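PDB 4IUH: NreA protein from Staphylococcus carnosus subsp. carnosus TM300, which binds nitrate through a cytosolic GAF domain and serves as the nitrate receptor of the staphylococcal nitrate regulation system. Local coordinates for residues D30-R33 against E34-F38; A97-Q101 against N102-G106; Y107-V110 against L111-L115. All coordinates share one frame; numbering follows the deposited sequence.

Interaction 1 (D30-R33 against E34-F38); sequences DEIR and ETEKF
Glu34 N, Thr35 N and Glu36 N bond back to the carbonyls of Asp30, Glu31 and Ile32, i to i+4 bonds in the final turns of helix 25-36, which a Schellman motif then closes at Lys37. With Lys37 at positive phi (64°), the chain leaves the helix: Phe38 N reaches Arg33 O at 3.0 Å, in the carbonyl plane, and Lys37 N bonds to Glu34 O. Lys37 NZ also curls back over the helix end to Thr35 O. On one flank the Thr35 hydroxyl sits between two acceptors of Glu31, with OG1 2.6 Å from O and 2.8 Å from OE2; its one proton could go to either. Glu31 brings its carboxylate there by bending at chi2 (-85°), and the same OE2 forms a salt bridge with Arg155, which also pairs with Glu36. Ile32 and Phe38 pack on Leu135 of strand 128-138, seating the helix end on the sheet of the GAF domain. Arg33 takes the other flank, its NE bonded to Ser61, which Asp30 also engages. A bend at chi3 (63°) returns its guanidinium toward the turn, edge first, so that NH1 makes a weak bond of 3.1 Å to Phe38 O.

Interaction 2 (A97-Q101 against N102-G106); sequences AELSQ and NDKLG
A capping box opens helix 101-106: Ser100, at the N-cap position, and Asp103, three residues on, exchange side-chain to backbone bonds. Ser100 OG accepts from Asp103 N at 3.1 Å, and Asp103 OD2 in return accepts from Ser100 N at 2.9 Å. Both bonds are fairly straight, but the Ser100 N-H meets OD2 from above the carboxylate plane, 35° out of it. The serine can cap because its OG lies between its own backbone N and carbonyl carbon (chi1 67°), over the first turn, where the amide of Asp103 would otherwise lack an i-4 helical carbonyl. The negative carboxylate beside the helix start is probably also favoured by the helix dipole. Behind the box the regular pattern begins, with Lys104 N bonding to Ser100 O and Leu105 N to Gln101 O.

Leu99, just before the cap, is buried, although most of its neighbours here lie at the surface. Its CB lies 3.8 Å from Asp103 CB and 4.0 Å from Lys104 CG, and its side chain crosses that of Asp103 before packing on Tyr107. Lys104 runs extended beyond CG, back past the cap toward helix 95-98, where NZ makes a weak bond to Asp96 O. On the way its CG passes 3.6 Å from Ser100 O, and its CE lies 3.7 Å from Leu99 O.

Interaction 3 (Y107-V110 against L111-L115); sequences YPIV and LSEAL
Backbone bonds carry most of the contact of Pro108, Ile109 and Val110 with the residues that follow. Pro108 O receives Ser112 N at 2.9 Å and, weakly, Leu111 N at 3.3 Å, whereas Ile109 O takes Glu113 N at 3.0 Å. The carbonyl of Val110 is met in its plane by Leu115 N at 3.1 Å. Just before Leu115, Ala114 adopts positive phi (54°), and its N makes a weak bond to Leu111 O.

Among polar side chains, Ser112 OG lies near two carbonyls of the preceding turn, 3.3 Å from Ile109 O and 3.4 Å from Pro108 O, a position it reaches with chi1 at 73°. Glu113 keeps its CB 3.4 Å from Ile109 O but bends at chi2 (-72°), carrying its carboxylate off to a salt bridge with Arg138 and a hydrogen bond from Ile64 N.

The apolar side chains meet one another little within the turn and pack on neighbouring parts of the fold instead. Ile109 and Leu115 both lie against Phe40 and Leu134, joining this helix to strands 40-47 and 128-138. Tyr107, at the other end, turns to Leu79 and Leu82 of helix 78-86. The whole is a short helix ended by a Schellman motif with Ala114 as its C-prime residue, delivering the chain into strand 115-125 of the antiparallel GAF-domain sheet.

Two of the three contacts end helices, and the third begins another. Interactions 1 and 3 each finish in a Schellman motif and set hydrophobic residues on strand 128-138, with centres about 19 Å apart and no mutual touch. Their charged groups differ: interaction 1 gathers several partly exposed ones at its helix end, while interaction 3 has a single buried glutamate and is the more deeply set. Interaction 2, the most exposed, relies on serine and aspartate at a helix start rather than on packing against the sheet. It adjoins interaction 3 through successive helices, where Leu111 CD1 lies 3.5 Å from Lys104 O.

Interaction 1 (D30-R33 against E34-F38)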
loop_
_atom_site.group_PDB
_atom_site.type_symbol
_atom_site.label_atom_id
_atom_site.label_comp_id
_atom_site.label_asym_id
_atom_site.label_seq_id
_atom_site.Cartn_x
_atom_site.Cartn_y
_atom_site.Cartn_z
ATOM N N ASP A 30 9.309 -1.418 8.443
ATOM C CA ASP A 30 9.659 -0.420 9.449
ATOM C C ASP A 30 10.799 0.486 8.981
ATOM O O ASP A 30 10.739 1.702 9.153
ATOM C CB ASP A 30 10.036 -1.084 10.778
ATOM C CG ASP A 30 8.856 -1.764 11.449
ATOM O OD1 ASP A 30 9.072 -2.719 12.221
ATOM O OD2 ASP A 30 7.708 -1.347 11.206
ATOM N N GLU A 31 11.835 -0.109 8.394
ATOM C CA GLU A 31 12.949 0.663 7.852
ATOM C C GLU A 31 12.463 1.671 6.814
ATOM O O GLU A 31 12.781 2.857 6.890
ATOM C CB GLU A 31 14.005 -0.260 7.236
ATOM C CG GLU A 31 15.233 0.464 6.689
ATOM C CD GLU A 31 15.048 0.973 5.265
ATOM O OE1 GLU A 31 14.489 0.229 4.426
ATOM O OE2 GLU A 31 15.462 2.122 4.987
ATOM N N ILE A 32 11.691 1.189 5.844
ATOM C CA ILE A 32 11.166 2.046 4.785
ATOM C C ILE A 32 10.375 3.226 5.352
ATOM O O ILE A 32 10.630 4.377 4.997
ATOM C CB ILE A 32 10.295 1.249 3.789
ATOM C CG1 ILE A 32 11.160 0.257 3.009
ATOM C CG2 ILE A 32 9.574 2.189 2.840
ATOM C CD1 ILE A 32 10.374 -0.868 2.350
ATOM N N ARG A 33 9.444 2.939 6.255
ATOM C CA ARG A 33 8.591 3.979 6.820
ATOM C C ARG A 33 9.387 5.022 7.599
ATOM O O ARG A 33 9.206 6.222 7.402
ATOM C CB ARG A 33 7.509 3.371 7.715
ATOM C CG ARG A 33 6.454 4.371 8.152
ATOM C CD ARG A 33 5.560 3.806 9.236
ATOM N NE ARG A 33 6.302 3.509 10.456
ATOM C CZ ARG A 33 6.614 4.414 11.381
ATOM N NH1 ARG A 33 6.250 5.680 11.227
ATOM N NH2 ARG A 33 7.291 4.056 12.461
ATOM N N GLU A 34 10.265 4.553 8.482
ATOM C CA GLU A 34 11.062 5.438 9.327
ATOM C C GLU A 34 11.991 6.321 8.502
ATOM O O GLU A 34 12.030 7.538 8.680
ATOM C CB GLU A 34 11.899 4.621 10.316
ATOM C CG GLU A 34 11.104 3.841 11.354
ATOM C CD GLU A 34 11.965 2.835 12.118
ATOM O OE1 GLU A 34 13.160 2.673 11.775
ATOM O OE2 GLU A 34 11.444 2.205 13.066
ATOM N N THR A 35 12.739 5.693 7.601
ATOM C CA THR A 35 13.760 6.387 6.831
ATOM C C THR A 35 13.177 7.336 5.786
ATOM O O THR A 35 13.762 8.377 5.502
ATOM C CB THR A 35 14.718 5.396 6.140
ATOM O OG1 THR A 35 13.957 4.501 5.325
ATOM C CG2 THR A 35 15.500 4.587 7.172
ATOM N N GLU A 36 12.030 6.986 5.210
ATOM C CA GLU A 36 11.419 7.851 4.198
ATOM C C GLU A 36 10.510 8.905 4.830
ATOM O O GLU A 36 9.968 9.760 4.137
ATOM C CB GLU A 36 10.662 7.031 3.152
ATOM C CG GLU A 36 11.518 5.978 2.447
ATOM C CD GLU A 36 12.637 6.583 1.618
ATOM O OE1 GLU A 36 12.389 7.613 0.951
ATOM O OE2 GLU A 36 13.767 6.036 1.632
ATOM N N LYS A 37 10.365 8.831 6.151
ATOM C CA LYS A 37 9.557 9.774 6.925
ATOM C C LYS A 37 8.068 9.728 6.577
ATOM O O LYS A 37 7.465 10.749 6.240
ATOM C CB LYS A 37 10.089 11.208 6.804
ATOM C CG LYS A 37 11.371 11.483 7.584
ATOM C CD LYS A 37 12.600 10.977 6.847
ATOM C CE LYS A 37 13.883 11.251 7.636
ATOM N NZ LYS A 37 15.051 10.482 7.103
ATOM N N PHE A 38 7.483 8.537 6.661
ATOM C CA PHE A 38 6.041 8.383 6.531
ATOM C C PHE A 38 5.401 8.087 7.894
ATOM O O PHE A 38 6.034 7.516 8.779
ATOM C CB PHE A 38 5.714 7.264 5.539
ATOM C CG PHE A 38 5.783 7.681 4.094
ATOM C CD1 PHE A 38 4.680 8.250 3.469
ATOM C CD2 PHE A 38 6.940 7.491 3.353
ATOM C CE1 PHE A 38 4.734 8.631 2.139
ATOM C CE2 PHE A 38 6.999 7.866 2.022
ATOM C CZ PHE A 38 5.890 8.436 1.416
#

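Interaction 2 (A97-Q101 against N102-G106)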
loop_
_atom_site.group_PDB
_atom_site.type_symbol
_atom_site.label_atom_id
_atom_site.label_comp_id
_atom_site.label_asym_id
_atom_site.label_seq_id
_atom_site.Cartn_x
_atom_site.Cartn_y
_atom_site.Cartn_z
ATOM N N ALA A 97 -9.400 15.857 -0.733
ATOM C CA ALA A 97 -9.791 16.644 -1.889
ATOM C C ALA A 97 -9.793 15.859 -3.204
ATOM O O ALA A 97 -10.525 16.206 -4.128
ATOM C CB ALA A 97 -8.893 17.869 -2.008
ATOM N N GLU A 98 -8.976 14.809 -3.290
ATOM C CA GLU A 98 -8.791 14.086 -4.553
ATOM C C GLU A 98 -9.659 12.835 -4.699
ATOM O O GLU A 98 -9.960 12.424 -5.817
ATOM C CB GLU A 98 -7.320 13.708 -4.762
ATOM C CG GLU A 98 -6.358 14.881 -4.899
ATOM C CD GLU A 98 -4.913 14.422 -5.078
ATOM O OE1 GLU A 98 -4.666 13.538 -5.927
ATOM O OE2 GLU A 98 -4.022 14.925 -4.364
ATOM N N LEU A 99 -10.045 12.227 -3.582
ATOM C CA LEU A 99 -10.903 11.043 -3.618
ATOM C C LEU A 99 -12.374 11.393 -3.395
ATOM O O LEU A 99 -12.715 12.162 -2.500
ATOM C CB LEU A 99 -10.465 10.006 -2.574
ATOM C CG LEU A 99 -9.044 9.445 -2.672
ATOM C CD1 LEU A 99 -8.817 8.403 -1.600
ATOM C CD2 LEU A 99 -8.778 8.861 -4.047
ATOM N N SER A 100 -13.243 10.816 -4.216
ATOM C CA SER A 100 -14.683 10.948 -4.013
ATOM C C SER A 100 -15.127 10.145 -2.788
ATOM O O SER A 100 -14.355 9.366 -2.228
ATOM C CB SER A 100 -15.445 10.454 -5.243
ATOM O OG SER A 100 -15.286 9.055 -5.396
ATOM N N GLN A 101 -16.370 10.353 -2.375
ATOM C CA GLN A 101 -16.968 9.582 -1.299
ATOM C C GLN A 101 -16.925 8.085 -1.624
ATOM O O GLN A 101 -16.522 7.274 -0.788
ATOM C CB GLN A 101 -18.403 10.053 -1.069
ATOM C CG GLN A 101 -19.245 9.167 -0.178
ATOM C CD GLN A 101 -20.686 9.642 -0.106
ATOM O OE1 GLN A 101 -21.620 8.874 -0.346
ATOM N NE2 GLN A 101 -20.874 10.917 0.217
ATOM N N ASN A 102 -17.323 7.730 -2.845
ATOM C CA ASN A 102 -17.284 6.341 -3.288
ATOM C C ASN A 102 -15.872 5.742 -3.234
ATOM O O ASN A 102 -15.708 4.597 -2.814
ATOM C CB ASN A 102 -17.880 6.179 -4.693
ATOM C CG ASN A 102 -19.402 6.349 -4.725
ATOM O OD1 ASN A 102 -20.069 6.397 -3.691
ATOM N ND2 ASN A 102 -19.950 6.435 -5.925
ATOM N N ASP A 103 -14.867 6.516 -3.654
ATOM C CA ASP A 103 -13.467 6.086 -3.589
ATOM C C ASP A 103 -13.071 5.731 -2.160
ATOM O O ASP A 103 -12.545 4.643 -1.910
ATOM C CB ASP A 103 -12.497 7.170 -4.089
ATOM C CG ASP A 103 -12.667 7.506 -5.569
ATOM O OD1 ASP A 103 -13.054 6.622 -6.367
ATOM O OD2 ASP A 103 -12.394 8.680 -5.932
ATOM N N LYS A 104 -13.307 6.652 -1.226
ATOM C CA LYS A 104 -12.934 6.429 0.174
ATOM C C LYS A 104 -13.612 5.191 0.762
ATOM O O LYS A 104 -12.966 4.398 1.450
ATOM C CB LYS A 104 -13.244 7.656 1.036
ATOM C CG LYS A 104 -12.369 8.863 0.754
ATOM C CD LYS A 104 -12.936 10.099 1.431
ATOM C CE LYS A 104 -12.179 11.355 1.020
ATOM N NZ LYS A 104 -12.996 12.585 1.235
ATOM N N LEU A 105 -14.906 5.030 0.483
ATOM C CA LEU A 105 -15.640 3.845 0.914
ATOM C C LEU A 105 -15.056 2.580 0.291
ATOM O O LEU A 105 -15.093 1.515 0.892
ATOM C CB LEU A 105 -17.127 3.958 0.566
ATOM C CG LEU A 105 -17.932 4.992 1.357
ATOM C CD1 LEU A 105 -19.365 5.091 0.840
ATOM C CD2 LEU A 105 -17.918 4.666 2.841
ATOM N N GLY A 106 -14.515 2.707 -0.913
ATOM C CA GLY A 106 -13.911 1.578 -1.585
ATOM C C GLY A 106 -12.486 1.281 -1.143
ATOM O O GLY A 106 -11.946 0.236 -1.496
#

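Interaction 3 (Y107-V110 against L111-L115)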
loop_
_atom_site.group_PDB
_atom_site.type_symbol
_atom_site.label_atom_id
_atom_site.label_comp_id
_atom_site.label_asym_id
_atom_site.label_seq_id
_atom_site.Cartn_x
_atom_site.Cartn_y
_atom_site.Cartn_z
ATOM N N TYR A 107 -11.873 2.193 -0.388
ATOM C CA TYR A 107 -10.514 1.989 0.128
ATOM C C TYR A 107 -10.505 2.025 1.654
ATOM O O TYR A 107 -10.032 2.998 2.246
ATOM C CB TYR A 107 -9.565 3.085 -0.367
ATOM C CG TYR A 107 -9.451 3.250 -1.868
ATOM C CD1 TYR A 107 -9.659 2.186 -2.734
ATOM C CD2 TYR A 107 -9.117 4.481 -2.414
ATOM C CE1 TYR A 107 -9.544 2.347 -4.107
ATOM C CE2 TYR A 107 -8.996 4.656 -3.779
ATOM C CZ TYR A 107 -9.211 3.589 -4.622
ATOM O OH TYR A 107 -9.095 3.774 -5.983
ATOM N N PRO A 108 -11.012 0.965 2.301
ATOM C CA PRO A 108 -11.208 0.965 3.760
ATOM C C PRO A 108 -9.957 1.240 4.620
ATOM O O PRO A 108 -10.109 1.761 5.727
ATOM C CB PRO A 108 -11.767 -0.439 4.039
ATOM C CG PRO A 108 -11.346 -1.260 2.860
ATOM C CD PRO A 108 -11.394 -0.324 1.699
ATOM N N ILE A 109 -8.753 0.916 4.149
ATOM C CA ILE A 109 -7.571 1.190 4.971
ATOM C C ILE A 109 -7.317 2.697 5.066
ATOM O O ILE A 109 -6.763 3.179 6.055
ATOM C CB ILE A 109 -6.300 0.449 4.478
ATOM C CG1 ILE A 109 -5.262 0.357 5.605
ATOM C CG2 ILE A 109 -5.725 1.110 3.231
ATOM C CD1 ILE A 109 -4.096 -0.549 5.299
ATOM N N VAL A 110 -7.755 3.431 4.043
ATOM C CA VAL A 110 -7.623 4.882 4.010
ATOM C C VAL A 110 -8.427 5.520 5.141
ATOM O O VAL A 110 -7.979 6.475 5.782
ATOM C CB VAL A 110 -8.077 5.454 2.645
ATOM C CG1 VAL A 110 -8.204 6.963 2.705
ATOM C CG2 VAL A 110 -7.107 5.050 1.559
ATOM N N LEU A 111 -9.611 4.970 5.395
ATOM C CA LEU A 111 -10.478 5.465 6.459
ATOM C C LEU A 111 -10.056 4.945 7.837
ATOM O O LEU A 111 -10.035 5.696 8.810
ATOM C CB LEU A 111 -11.937 5.095 6.173
ATOM C CG LEU A 111 -12.555 5.759 4.939
ATOM C CD1 LEU A 111 -13.984 5.280 4.701
ATOM C CD2 LEU A 111 -12.517 7.276 5.065
ATOM N N SER A 112 -9.724 3.658 7.914
ATOM C CA SER A 112 -9.328 3.056 9.183
ATOM C C SER A 112 -8.033 3.662 9.748
ATOM O O SER A 112 -7.868 3.761 10.960
ATOM C CB SER A 112 -9.195 1.533 9.053
ATOM O OG SER A 112 -8.040 1.177 8.315
ATOM N N GLU A 113 -7.123 4.076 8.875
ATOM C CA GLU A 113 -5.867 4.660 9.345
ATOM C C GLU A 113 -5.813 6.182 9.215
ATOM O O GLU A 113 -4.776 6.782 9.478
ATOM C CB GLU A 113 -4.663 4.017 8.646
ATOM C CG GLU A 113 -4.383 2.587 9.081
ATOM C CD GLU A 113 -3.816 2.503 10.491
ATOM O OE1 GLU A 113 -4.181 1.564 11.234
ATOM O OE2 GLU A 113 -2.998 3.377 10.856
ATOM N N ALA A 114 -6.928 6.793 8.811
ATOM C CA ALA A 114 -7.045 8.255 8.723
ATOM C C ALA A 114 -5.950 8.897 7.868
ATOM O O ALA A 114 -5.345 9.901 8.261
ATOM C CB ALA A 114 -7.064 8.875 10.118
ATOM N N LEU A 115 -5.692 8.309 6.705
ATOM C CA LEU A 115 -4.634 8.791 5.828
ATOM C C LEU A 115 -5.075 10.054 5.101
ATOM O O LEU A 115 -6.195 10.127 4.604
ATOM C CB LEU A 115 -4.228 7.710 4.822
ATOM C CG LEU A 115 -3.750 6.386 5.428
ATOM C CD1 LEU A 115 -3.213 5.444 4.352
ATOM C CD2 LEU A 115 -2.707 6.623 6.509
#